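Local coordinates for lipolytic enzyme, g-d-s-l (Clostridium thermocellum, PDB 2W47), which binds a glycan, alongside a calcium ion, through a family 6 carbohydrate-binding module, a beta-sandwich domain made of antiparallel sheets, at residues A24-G28 / S29-N33; A48-S51 / G52-L56. All blocks are in the same frame, centred on the assembly; numbering follows the deposited sequence. Where two conformers were deposited one is given.

Contact 1 (A24-G28 / S29-N33); sequences AGYTG and SCYVN. With CA (calcium ion), chain C; AQA (4-deoxy-beta-L-threo-hex-4-enopyranuronic acid), chain B.
CB and the CD2 edge of Y26 meet CD2 of Y31, the side chains crossing at about a right angle. With CG of Y26 between its backbone N and carbonyl carbon (chi1 64°), the ring turns toward the chain that follows. CB of Y26 starts the contact, 3.6 Å from CD2 of Y31, and CG of Y26 stays by the same atom at 3.7 Å. CD2 of Y26 lies in the plane of the Y31 ring at its edge, again 3.6 Å from CD2 of Y31. The planes are inclined at 52° with centroids 5.6 Å apart, an oblique pair. On the other branch, CD1 of Y26 is 3.8 Å from both N and CA of C30, and CE1 of Y26 reaches O of S29 at 3.7 Å. At the tip, OH of Y26 is joined at 2.7 Å to a water in its ring plane, and this water donates to O of S29. Residues 24-30 form most of the loop between strands 17-20 and 31-34, a small antiparallel pair in the family 6 carbohydrate-binding fold, and turn at G28, whose phi is positive. In the glycan pocket beyond, E20 and the backbone N of N23 hold OH of Y31. N33 binds calcium, OD1 lying 2.2 Å from the ion, while its ND2 bonds to E20. Y34, N36, three waters and O6B of AQA complete the coordination.

Contact 2 (A48-S51 / G52-L56); sequences APSS and GSYAL
The hydroxyl of Y54 reaches back to the loop and donates a hydrogen bond to the carbonyl O of S50, with 2.7 Å between OH and O. The donor lies in the carbonyl plane, on a lone pair of O, at a C=O...donor angle of 136°, and the acceptor also sits at the ring edge, near the plane of the tyrosine. Apolar atoms crowd the same end of the ring: CD of P49 comes within 3.3 Å of OH of Y54, and CB of A48 approaches CZ of Y54 at 3.8 Å. Here the chain passes from strand 41-48 of the five-stranded sheet to strand 52-61 of the four-stranded one, so the loop connects the two sheets of the beta-sandwich. L103 and V128, from the strands flanking 52-61, also touch Y54 and add to the packing round the buried A48 and Y54, which P49 closes from the exposed loop. The outer part is polar and wet. One water donates to OH of Y54 at 2.9 Å and also bonds to OG of S50, 3.0 Å away; the OG is brought round to it by a chi1 of 52°, between the backbone N and the carbonyl carbon. The tyrosine hydroxyl thus gives one bond to protein and takes one from water. S51, exposed, directs its OG instead to the backbone N of Q105.

Contacts 1 and 2 are separate local turns, their centres 25 Å apart and their nearest atoms about 14 Å apart. Both are partly buried, with the strand tyrosines Y31 and Y54 inside and loop residues such as S29 and S50 outside, but the surroundings differ. Residues 24-30 lie in the loop between strands 17-20 and 31-34, and 31-33 enter the second of these, where the ring contact of the loop is followed by pocket residues and a calcium ligand. Residues 48-56 join the two large sheets and include none of the pocket residues; the tyrosine there bonds directly to the loop backbone, whereas contact 1 relies on a water.

Contact 1 (A24-G28 / S29-N33)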
loop_
_atom_site.group_PDB
_atom_site.type_symbol
_atom_site.label_atom_id
_atom_site.label_comp_id
_atom_site.label_asym_id
_atom_site.label_seq_id
_atom_site.Cartn_x
_atom_site.Cartn_y
_atom_site.Cartn_z
ATOM N N ALA A 24 -2.478 -15.840 8.714
ATOM C CA ALA A 24 -3.899 -15.576 8.887
ATOM C C ALA A 24 -4.201 -14.096 9.098
ATOM O O ALA A 24 -3.343 -13.337 9.553
ATOM C CB ALA A 24 -4.446 -16.399 10.058
ATOM N N GLY A 25 -5.426 -13.701 8.778
ATOM C CA GLY A 25 -5.909 -12.359 9.081
ATOM C C GLY A 25 -6.039 -11.449 7.879
ATOM O O GLY A 25 -6.607 -10.361 7.984
ATOM N N TYR A 26 -5.534 -11.897 6.728
ATOM C CA TYR A 26 -5.717 -11.151 5.491
ATOM C C TYR A 26 -7.187 -11.237 5.075
ATOM O O TYR A 26 -7.962 -12.037 5.624
ATOM C CB TYR A 26 -4.798 -11.677 4.371
ATOM C CG TYR A 26 -5.096 -13.103 3.947
ATOM C CD1 TYR A 26 -6.011 -13.373 2.934
ATOM C CD2 TYR A 26 -4.473 -14.179 4.572
ATOM C CE1 TYR A 26 -6.293 -14.675 2.548
ATOM C CE2 TYR A 26 -4.745 -15.484 4.196
ATOM C CZ TYR A 26 -5.650 -15.726 3.185
ATOM O OH TYR A 26 -5.913 -17.034 2.835
ATOM N N THR A 27 -7.559 -10.409 4.107
ATOM C CA THR A 27 -8.915 -10.398 3.562
ATOM C C THR A 27 -8.857 -10.721 2.074
ATOM O O THR A 27 -7.802 -10.629 1.440
ATOM C CB THR A 27 -9.621 -9.038 3.776
ATOM O OG1 THR A 27 -8.885 -7.997 3.124
ATOM C CG2 THR A 27 -9.763 -8.724 5.266
ATOM N N GLY A 28 -9.996 -11.091 1.506
ATOM C CA GLY A 28 -10.022 -11.542 0.123
ATOM C C GLY A 28 -9.189 -12.799 -0.056
ATOM O O GLY A 28 -9.033 -13.599 0.864
ATOM N N SER A 29 -8.617 -12.945 -1.246
ATOM C CA SER A 29 -7.997 -14.205 -1.629
ATOM C C SER A 29 -6.569 -14.400 -1.124
ATOM O O SER A 29 -6.107 -15.537 -1.013
ATOM C CB SER A 29 -8.028 -14.343 -3.147
ATOM O OG SER A 29 -7.316 -13.285 -3.761
ATOM N N CYS A 30 -5.868 -13.302 -0.840
ATOM C CA CYS A 30 -4.444 -13.378 -0.540
ATOM C C CYS A 30 -3.926 -12.004 -0.150
ATOM O O CYS A 30 -4.680 -11.038 -0.074
ATOM C CB CYS A 30 -3.678 -13.894 -1.775
ATOM S SG CYS A 30 -3.857 -12.855 -3.257
ATOM N N TYR A 31 -2.621 -11.930 0.083
ATOM C CA TYR A 31 -1.938 -10.668 0.339
ATOM C C TYR A 31 -0.581 -10.710 -0.359
ATOM O O TYR A 31 -0.149 -11.770 -0.835
ATOM C CB TYR A 31 -1.790 -10.431 1.848
ATOM C CG TYR A 31 -0.960 -11.485 2.554
ATOM C CD1 TYR A 31 0.432 -11.370 2.634
ATOM C CD2 TYR A 31 -1.564 -12.592 3.148
ATOM C CE1 TYR A 31 1.204 -12.334 3.276
ATOM C CE2 TYR A 31 -0.805 -13.560 3.806
ATOM C CZ TYR A 31 0.574 -13.421 3.876
ATOM O OH TYR A 31 1.320 -14.380 4.516
ATOM N N VAL A 32 0.076 -9.555 -0.429
ATOM C CA VAL A 32 1.401 -9.465 -1.039
ATOM C C VAL A 32 2.499 -9.640 -0.002
ATOM O O VAL A 32 2.480 -9.008 1.045
ATOM C CB VAL A 32 1.621 -8.109 -1.736
ATOM C CG1 VAL A 32 2.966 -8.098 -2.446
ATOM C CG2 VAL A 32 0.513 -7.829 -2.734
ATOM N N ASN A 33 3.460 -10.500 -0.319
ATOM C CA ASN A 33 4.686 -10.640 0.450
ATOM C C ASN A 33 5.844 -10.235 -0.448
ATOM O O ASN A 33 6.118 -10.897 -1.448
ATOM C CB ASN A 33 4.813 -12.085 0.943
ATOM C CG ASN A 33 6.170 -12.405 1.545
ATOM O OD1 ASN A 33 6.994 -11.524 1.798
ATOM N ND2 ASN A 33 6.417 -13.694 1.749
HETATM CA CA CA C . 8.630 -10.238 2.614
HETATM O O6A AQA B . 10.097 -11.271 6.415
HETATM C C6 AQA B . 9.025 -11.408 5.761
HETATM O O6B AQA B . 8.696 -10.624 4.835
HETATM C C5 AQA B . 8.209 -12.417 6.069
HETATM O O5 AQA B . 8.620 -13.278 7.170
HETATM C C4 AQA B . 7.044 -12.607 5.408
HETATM C C3 AQA B . 6.247 -13.880 5.614
HETATM O O3 AQA B . 4.861 -13.694 5.293
HETATM C C2 AQA B . 6.395 -14.288 7.074
HETATM O O2 AQA B . 5.688 -15.500 7.342
HETATM C C1 AQA B . 7.871 -14.476 7.410
HETATM O O HOH W 1 -7.215 -17.445 0.548
HETATM O O HOH W 2 9.534 -12.411 2.793
HETATM O O HOH W 3 9.703 -8.180 2.670
HETATM O O HOH W 4 6.666 -8.590 2.701
#

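Contact 2 (A48-S51 / G52-L56)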
loop_
_atom_site.group_PDB
_atom_site.type_symbol
_atom_site.label_atom_id
_atom_site.label_comp_id
_atom_site.label_asym_id
_atom_site.label_seq_id
_atom_site.Cartn_x
_atom_site.Cartn_y
_atom_site.Cartn_z
ATOM N N ALA A 48 -10.172 7.713 -9.641
ATOM C CA ALA A 48 -10.695 8.849 -8.886
ATOM C C ALA A 48 -11.891 9.401 -9.661
ATOM O O ALA A 48 -11.725 9.878 -10.788
ATOM C CB ALA A 48 -9.622 9.918 -8.697
ATOM N N PRO A 49 -13.105 9.318 -9.078
ATOM C CA PRO A 49 -14.295 9.840 -9.771
ATOM C C PRO A 49 -14.178 11.324 -10.082
ATOM O O PRO A 49 -14.728 11.792 -11.080
ATOM C CB PRO A 49 -15.421 9.601 -8.763
ATOM C CG PRO A 49 -14.933 8.494 -7.903
ATOM C CD PRO A 49 -13.455 8.710 -7.782
ATOM N N SER A 50 -13.466 12.050 -9.226
ATOM C CA SER A 50 -13.202 13.463 -9.419
ATOM C C SER A 50 -11.805 13.789 -8.919
ATOM O O SER A 50 -11.266 13.089 -8.055
ATOM C CB SER A 50 -14.243 14.317 -8.680
ATOM O OG SER A 50 -14.357 13.931 -7.322
ATOM N N SER A 51 -11.209 14.836 -9.472
ATOM C CA SER A 51 -9.908 15.285 -9.009
ATOM C C SER A 51 -10.040 15.808 -7.591
ATOM O O SER A 51 -11.044 16.428 -7.240
ATOM C CB SER A 51 -9.336 16.358 -9.927
ATOM O OG SER A 51 -9.171 15.844 -11.236
ATOM N N GLY A 52 -9.038 15.536 -6.769
ATOM C CA GLY A 52 -9.060 16.014 -5.395
ATOM C C GLY A 52 -8.259 15.145 -4.454
ATOM O O GLY A 52 -7.462 14.308 -4.885
ATOM N N SER A 53 -8.477 15.345 -3.157
ATOM C CA SER A 53 -7.693 14.670 -2.127
ATOM C C SER A 53 -8.348 13.359 -1.713
ATOM O O SER A 53 -9.552 13.302 -1.458
ATOM C CB SER A 53 -7.509 15.580 -0.912
ATOM O OG SER A 53 -7.050 16.861 -1.302
ATOM N N TYR A 54 -7.537 12.305 -1.658
ATOM C CA TYR A 54 -8.007 10.971 -1.299
ATOM C C TYR A 54 -7.116 10.386 -0.233
ATOM O O TYR A 54 -5.902 10.574 -0.263
ATOM C CB TYR A 54 -8.005 10.037 -2.516
ATOM C CG TYR A 54 -9.084 10.367 -3.516
ATOM C CD1 TYR A 54 -10.258 9.629 -3.563
ATOM C CD2 TYR A 54 -8.929 11.424 -4.406
ATOM C CE1 TYR A 54 -11.267 9.944 -4.476
ATOM C CE2 TYR A 54 -9.925 11.742 -5.323
ATOM C CZ TYR A 54 -11.088 10.996 -5.350
ATOM O OH TYR A 54 -12.087 11.309 -6.261
ATOM N N ALA A 55 -7.728 9.661 0.693
ATOM C CA ALA A 55 -6.978 8.826 1.621
ATOM C C ALA A 55 -6.584 7.537 0.910
ATOM O O ALA A 55 -7.404 6.923 0.220
ATOM C CB ALA A 55 -7.802 8.529 2.852
ATOM N N LEU A 56 -5.315 7.173 1.071
ATOM C CA LEU A 56 -4.760 5.920 0.575
ATOM C C LEU A 56 -4.292 5.169 1.806
ATOM O O LEU A 56 -3.313 5.562 2.438
ATOM C CB LEU A 56 -3.569 6.192 -0.354
ATOM C CG LEU A 56 -3.758 7.242 -1.456
ATOM C CD1 LEU A 56 -2.468 7.435 -2.248
ATOM C CD2 LEU A 56 -4.902 6.842 -2.366
HETATM O O HOH W 5 -14.701 11.886 -5.162
#